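Local coordinates for protein involved in catabolism of external DNA (Legionella pneumophila subsp. pneumophila, PDB 2OO3), which probably methylates the N6 atom of one adenine in 23S ribosomal RNA, with S-adenosyl-L-methionine as methyl donor, at residues H10-T22 / T59-L71. Numbering follows the deposited sequence.
Sequences HAGNFADVIKHIT and TEEYKEGINPVWL
Glu-61 reaches across to two side chains of 10-22, lying alongside both His-10 and Asn-13. Its OE1 accepts from His-10 ND1 (3.2 Å) in a nearly straight bond; the nitrogen lies well above the carboxylate plane, whereas the oxygen sits almost exactly in the imidazole plane, the two flat groups being turned 63° apart. The other oxygen, OE2, rests 3.5 Å from Asn-13 CB. A long, extended acidic chain suits this place, since its length carries the carboxylate to the edge of the His-10 ring.

Deeper in, backbone takes over. Ile-66 N donates to Gly-12 O at 2.8 Å, and Gly-65 CA approaches the same oxygen in a CA-H...O contact. Gly-12 adopts the positive phi (80°) suited to glycine, while Gly-65, with no side chain, lets its CA lie against the Gly-12 carbonyl and the Asn-13 to Phe-14 peptide. Water 1 joins Ala-11 O to Tyr-62 N. Val-17 CG2, anti to the carbonyl carbon and beside its own backbone N (chi1 173°), comes over the Gly-65 to Ile-66 peptide, 3.3 Å from Ile-66 N; CG1 loosely meets Val-69 CG2 at 4.5 Å, so valine's two branches serve two neighbours.

The type II turn from His-10 to Asn-13 leads into helix 14-30, whose N-cap is Asn-13: OD1 accepts from Asp-16 N at 3.1 Å. Asp-16 OD2 in turn holds Gly-12 N, while its OD1 pairs with Lys-19, which also bridges to Asp-166, the predicted proton acceptor. The contact thus joins the helix carrying His-20, a predicted S-adenosyl-L-methionine ligand, to 61-66. In a fold consistent with the Rossmann-like methyltransferases, Tyr-83 of helix 81-90 touches both Val-17 and Ile-66, Leu-260 of helix 249-263 packs on Val-17, and strand 237-243 meets Phe-14 through Cys-238.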
loop_
_atom_site.group_PDB
_atom_site.type_symbol
_atom_site.label_atom_id
_atom_site.label_comp_id
_atom_site.label_asym_id
_atom_site.label_seq_id
_atom_site.Cartn_x
_atom_site.Cartn_y
_atom_site.Cartn_z
ATOM N N HIS A 10 -2.455 2.115 -14.419
ATOM C CA HIS A 10 -1.293 1.193 -14.174
ATOM C C HIS A 10 -1.623 0.015 -13.251
ATOM O O HIS A 10 -0.730 -0.451 -12.551
ATOM C CB HIS A 10 -0.128 1.954 -13.507
ATOM C CG HIS A 10 0.066 3.355 -13.994
ATOM N ND1 HIS A 10 0.833 3.658 -15.098
ATOM C CD2 HIS A 10 -0.401 4.538 -13.521
ATOM C CE1 HIS A 10 0.824 4.969 -15.292
ATOM N NE2 HIS A 10 0.077 5.526 -14.352
ATOM N N ALA A 11 -2.874 -0.441 -13.209
ATOM C CA ALA A 11 -3.297 -1.442 -12.204
ATOM C C ALA A 11 -2.510 -2.739 -12.293
ATOM O O ALA A 11 -2.387 -3.344 -13.363
ATOM C CB ALA A 11 -4.791 -1.754 -12.330
ATOM N N GLY A 12 -2.004 -3.186 -11.162
ATOM C CA GLY A 12 -1.283 -4.449 -11.132
ATOM C C GLY A 12 0.153 -4.344 -11.609
ATOM O O GLY A 12 0.790 -5.384 -11.823
ATOM N N ASN A 13 0.674 -3.112 -11.772
ATOM C CA ASN A 13 2.110 -2.940 -12.099
ATOM C C ASN A 13 3.008 -3.367 -10.911
ATOM O O ASN A 13 2.491 -3.755 -9.841
ATOM C CB ASN A 13 2.434 -1.516 -12.622
ATOM C CG ASN A 13 2.367 -0.436 -11.528
ATOM O OD1 ASN A 13 1.926 -0.687 -10.426
ATOM N ND2 ASN A 13 2.825 0.781 -11.851
ATOM N N PHE A 14 4.335 -3.319 -11.091
ATOM C CA PHE A 14 5.242 -3.802 -10.055
ATOM C C PHE A 14 5.045 -3.068 -8.729
ATOM O O PHE A 14 5.216 -3.665 -7.645
ATOM C CB PHE A 14 6.720 -3.736 -10.531
ATOM C CG PHE A 14 7.325 -2.364 -10.426
ATOM C CD1 PHE A 14 8.093 -2.026 -9.333
ATOM C CD2 PHE A 14 7.071 -1.398 -11.388
ATOM C CE1 PHE A 14 8.662 -0.760 -9.211
ATOM C CE2 PHE A 14 7.640 -0.113 -11.277
ATOM C CZ PHE A 14 8.420 0.199 -10.184
ATOM N N ALA A 15 4.677 -1.790 -8.789
ATOM C CA ALA A 15 4.480 -0.978 -7.588
ATOM C C ALA A 15 3.249 -1.408 -6.823
ATOM O O ALA A 15 3.272 -1.468 -5.587
ATOM C CB ALA A 15 4.347 0.484 -7.963
ATOM N N ASP A 16 2.161 -1.686 -7.547
ATOM C CA ASP A 16 0.978 -2.300 -6.924
ATOM C C ASP A 16 1.328 -3.593 -6.216
ATOM O O ASP A 16 0.865 -3.858 -5.128
ATOM C CB ASP A 16 -0.111 -2.573 -7.961
ATOM C CG ASP A 16 -1.083 -1.389 -8.120
ATOM O OD1 ASP A 16 -0.905 -0.354 -7.424
ATOM O OD2 ASP A 16 -2.030 -1.510 -8.946
ATOM N N VAL A 17 2.144 -4.424 -6.847
ATOM C CA VAL A 17 2.454 -5.714 -6.257
ATOM C C VAL A 17 3.132 -5.539 -4.895
ATOM O O VAL A 17 2.660 -6.088 -3.868
ATOM C CB VAL A 17 3.329 -6.593 -7.194
ATOM C CG1 VAL A 17 3.787 -7.878 -6.447
ATOM C CG2 VAL A 17 2.538 -6.961 -8.439
ATOM N N ILE A 18 4.217 -4.752 -4.856
ATOM C CA ILE A 18 4.896 -4.588 -3.574
ATOM C C ILE A 18 4.045 -3.833 -2.540
ATOM O O ILE A 18 4.011 -4.183 -1.344
ATOM C CB ILE A 18 6.327 -4.007 -3.684
ATOM C CG1 ILE A 18 6.964 -3.880 -2.270
ATOM C CG2 ILE A 18 6.328 -2.639 -4.335
ATOM C CD1 ILE A 18 7.101 -5.242 -1.466
ATOM N N LYS A 19 3.331 -2.816 -2.985
ATOM C CA LYS A 19 2.463 -2.068 -2.068
ATOM C C LYS A 19 1.352 -2.955 -1.464
ATOM O O LYS A 19 1.060 -2.898 -0.249
ATOM C CB LYS A 19 1.939 -0.814 -2.792
ATOM C CG LYS A 19 0.508 -0.468 -2.622
ATOM C CD LYS A 19 0.048 0.742 -3.491
ATOM C CE LYS A 19 0.801 0.891 -4.811
ATOM N NZ LYS A 19 0.217 1.986 -5.642
ATOM N N HIS A 20 0.732 -3.784 -2.294
ATOM C CA HIS A 20 -0.393 -4.590 -1.818
ATOM C C HIS A 20 0.036 -5.788 -0.972
ATOM O O HIS A 20 -0.641 -6.130 -0.025
ATOM C CB HIS A 20 -1.291 -5.010 -2.976
ATOM C CG HIS A 20 -2.052 -3.862 -3.584
ATOM N ND1 HIS A 20 -2.430 -3.839 -4.909
ATOM C CD2 HIS A 20 -2.524 -2.708 -3.038
ATOM C CE1 HIS A 20 -3.108 -2.730 -5.157
ATOM N NE2 HIS A 20 -3.171 -2.022 -4.042
ATOM N N ILE A 21 1.175 -6.402 -1.289
ATOM C CA ILE A 21 1.676 -7.466 -0.432
ATOM C C ILE A 21 2.021 -6.871 0.921
ATOM O O ILE A 21 1.697 -7.482 1.963
ATOM C CB ILE A 21 2.933 -8.163 -1.029
ATOM C CG1 ILE A 21 2.547 -8.814 -2.361
ATOM C CG2 ILE A 21 3.502 -9.194 -0.024
ATOM C CD1 ILE A 21 3.753 -9.348 -3.178
ATOM N N THR A 22 2.679 -5.697 0.902
ATOM C CA THR A 22 2.984 -4.946 2.139
ATOM C C THR A 22 1.718 -4.722 2.959
ATOM O O THR A 22 1.684 -5.034 4.144
ATOM C CB THR A 22 3.679 -3.620 1.841
ATOM O OG1 THR A 22 4.956 -3.911 1.225
ATOM C CG2 THR A 22 3.936 -2.837 3.129
ATOM N N THR A 59 -2.281 0.576 -21.606
ATOM C CA THR A 59 -1.058 -0.214 -21.623
ATOM C C THR A 59 -1.160 -1.337 -20.576
ATOM O O THR A 59 -1.588 -1.101 -19.441
ATOM C CB THR A 59 0.218 0.680 -21.444
ATOM O OG1 THR A 59 1.402 -0.114 -21.618
ATOM C CG2 THR A 59 0.268 1.355 -20.071
ATOM N N GLU A 60 -0.811 -2.559 -20.967
ATOM C CA GLU A 60 -1.010 -3.719 -20.100
ATOM C C GLU A 60 0.148 -3.865 -19.094
ATOM O O GLU A 60 0.903 -4.840 -19.138
ATOM C CB GLU A 60 -1.185 -4.986 -20.936
ATOM C CG GLU A 60 -2.441 -5.016 -21.814
ATOM C CD GLU A 60 -2.566 -6.302 -22.609
ATOM O OE1 GLU A 60 -1.824 -6.470 -23.608
ATOM O OE2 GLU A 60 -3.410 -7.146 -22.243
ATOM N N GLU A 61 0.282 -2.882 -18.197
ATOM C CA GLU A 61 1.397 -2.860 -17.250
ATOM C C GLU A 61 1.359 -4.054 -16.290
ATOM O O GLU A 61 2.389 -4.484 -15.783
ATOM C CB GLU A 61 1.472 -1.532 -16.483
ATOM C CG GLU A 61 2.130 -0.431 -17.312
ATOM C CD GLU A 61 2.677 0.744 -16.503
ATOM O OE1 GLU A 61 2.595 1.882 -17.032
ATOM O OE2 GLU A 61 3.214 0.547 -15.374
ATOM N N TYR A 62 0.171 -4.608 -16.079
ATOM C CA TYR A 62 0.036 -5.777 -15.220
ATOM C C TYR A 62 0.847 -6.985 -15.686
ATOM O O TYR A 62 1.251 -7.809 -14.868
ATOM C CB TYR A 62 -1.434 -6.150 -15.035
ATOM C CG TYR A 62 -2.040 -6.904 -16.179
ATOM C CD1 TYR A 62 -2.036 -8.288 -16.194
ATOM C CD2 TYR A 62 -2.633 -6.225 -17.243
ATOM C CE1 TYR A 62 -2.600 -9.002 -17.248
ATOM C CE2 TYR A 62 -3.203 -6.935 -18.313
ATOM C CZ TYR A 62 -3.186 -8.314 -18.295
ATOM O OH TYR A 62 -3.746 -9.021 -19.345
ATOM N N LYS A 63 1.071 -7.106 -16.995
ATOM C CA LYS A 63 1.921 -8.187 -17.541
ATOM C C LYS A 63 3.325 -8.271 -16.943
ATOM O O LYS A 63 3.946 -9.343 -16.956
ATOM C CB LYS A 63 2.020 -8.050 -19.048
ATOM C CG LYS A 63 0.673 -8.195 -19.700
ATOM C CD LYS A 63 0.759 -7.950 -21.176
ATOM C CE LYS A 63 1.243 -9.159 -21.897
ATOM N NZ LYS A 63 1.499 -8.678 -23.272
ATOM N N GLU A 64 3.805 -7.145 -16.416
ATOM C CA GLU A 64 5.125 -7.064 -15.791
ATOM C C GLU A 64 5.097 -6.866 -14.296
ATOM O O GLU A 64 6.150 -6.636 -13.675
ATOM C CB GLU A 64 5.902 -5.921 -16.397
ATOM C CG GLU A 64 6.321 -6.241 -17.807
ATOM C CD GLU A 64 7.145 -5.136 -18.403
ATOM O OE1 GLU A 64 6.941 -3.946 -17.998
ATOM O OE2 GLU A 64 7.987 -5.470 -19.270
ATOM N N GLY A 65 3.902 -6.919 -13.709
ATOM C CA GLY A 65 3.795 -6.762 -12.284
ATOM C C GLY A 65 3.195 -8.030 -11.771
ATOM O O GLY A 65 3.892 -9.018 -11.603
ATOM N N ILE A 66 1.889 -7.992 -11.520
ATOM C CA ILE A 66 1.179 -9.146 -11.031
ATOM C C ILE A 66 1.280 -10.398 -11.942
ATOM O O ILE A 66 1.343 -11.514 -11.437
ATOM C CB ILE A 66 -0.313 -8.834 -10.707
ATOM C CG1 ILE A 66 -1.029 -10.046 -10.086
ATOM C CG2 ILE A 66 -1.090 -8.390 -11.943
ATOM C CD1 ILE A 66 -0.312 -10.647 -8.865
ATOM N N ASN A 67 1.273 -10.232 -13.266
ATOM C CA ASN A 67 1.123 -11.432 -14.091
ATOM C C ASN A 67 2.200 -12.534 -13.874
ATOM O O ASN A 67 1.840 -13.709 -13.754
ATOM C CB ASN A 67 0.932 -11.101 -15.578
ATOM C CG ASN A 67 0.111 -12.154 -16.303
ATOM O OD1 ASN A 67 -0.854 -12.700 -15.748
ATOM N ND2 ASN A 67 0.477 -12.442 -17.555
ATOM N N PRO A 68 3.505 -12.175 -13.865
ATOM C CA PRO A 68 4.522 -13.231 -13.599
ATOM C C PRO A 68 4.388 -13.868 -12.210
ATOM O O PRO A 68 4.666 -15.062 -12.027
ATOM C CB PRO A 68 5.866 -12.474 -13.689
ATOM C CG PRO A 68 5.552 -11.211 -14.486
ATOM C CD PRO A 68 4.124 -10.862 -14.134
ATOM N N VAL A 69 3.945 -13.069 -11.245
ATOM C CA VAL A 69 3.810 -13.514 -9.867
ATOM C C VAL A 69 2.622 -14.472 -9.817
ATOM O O VAL A 69 2.722 -15.588 -9.240
ATOM C CB VAL A 69 3.649 -12.281 -8.887
ATOM C CG1 VAL A 69 3.296 -12.727 -7.486
ATOM C CG2 VAL A 69 4.931 -11.467 -8.832
ATOM N N TRP A 70 1.519 -14.054 -10.441
ATOM C CA TRP A 70 0.302 -14.840 -10.496
ATOM C C TRP A 70 0.494 -16.163 -11.233
ATOM O O TRP A 70 0.065 -17.215 -10.753
ATOM C CB TRP A 70 -0.810 -14.063 -11.200
ATOM C CG TRP A 70 -2.097 -14.865 -11.477
ATOM C CD1 TRP A 70 -2.544 -15.300 -12.706
ATOM C CD2 TRP A 70 -3.098 -15.287 -10.516
ATOM N NE1 TRP A 70 -3.741 -15.969 -12.563
ATOM C CE2 TRP A 70 -4.104 -15.979 -11.237
ATOM C CE3 TRP A 70 -3.231 -15.155 -9.117
ATOM C CZ2 TRP A 70 -5.252 -16.510 -10.618
ATOM C CZ3 TRP A 70 -4.369 -15.700 -8.491
ATOM C CH2 TRP A 70 -5.362 -16.373 -9.253
ATOM N N LEU A 71 1.120 -16.098 -12.400
ATOM C CA LEU A 71 1.363 -17.307 -13.176
ATOM C C LEU A 71 2.181 -18.332 -12.393
ATOM O O LEU A 71 1.947 -19.537 -12.529
ATOM C CB LEU A 71 2.058 -16.965 -14.501
ATOM C CG LEU A 71 1.139 -16.270 -15.509
ATOM C CD1 LEU A 71 1.894 -15.884 -16.750
ATOM C CD2 LEU A 71 -0.068 -17.125 -15.865
HETATM O O HOH W 1 -2.283 -2.876 -16.206
HETATM O O HOH W 2 4.948 -3.108 -13.870
#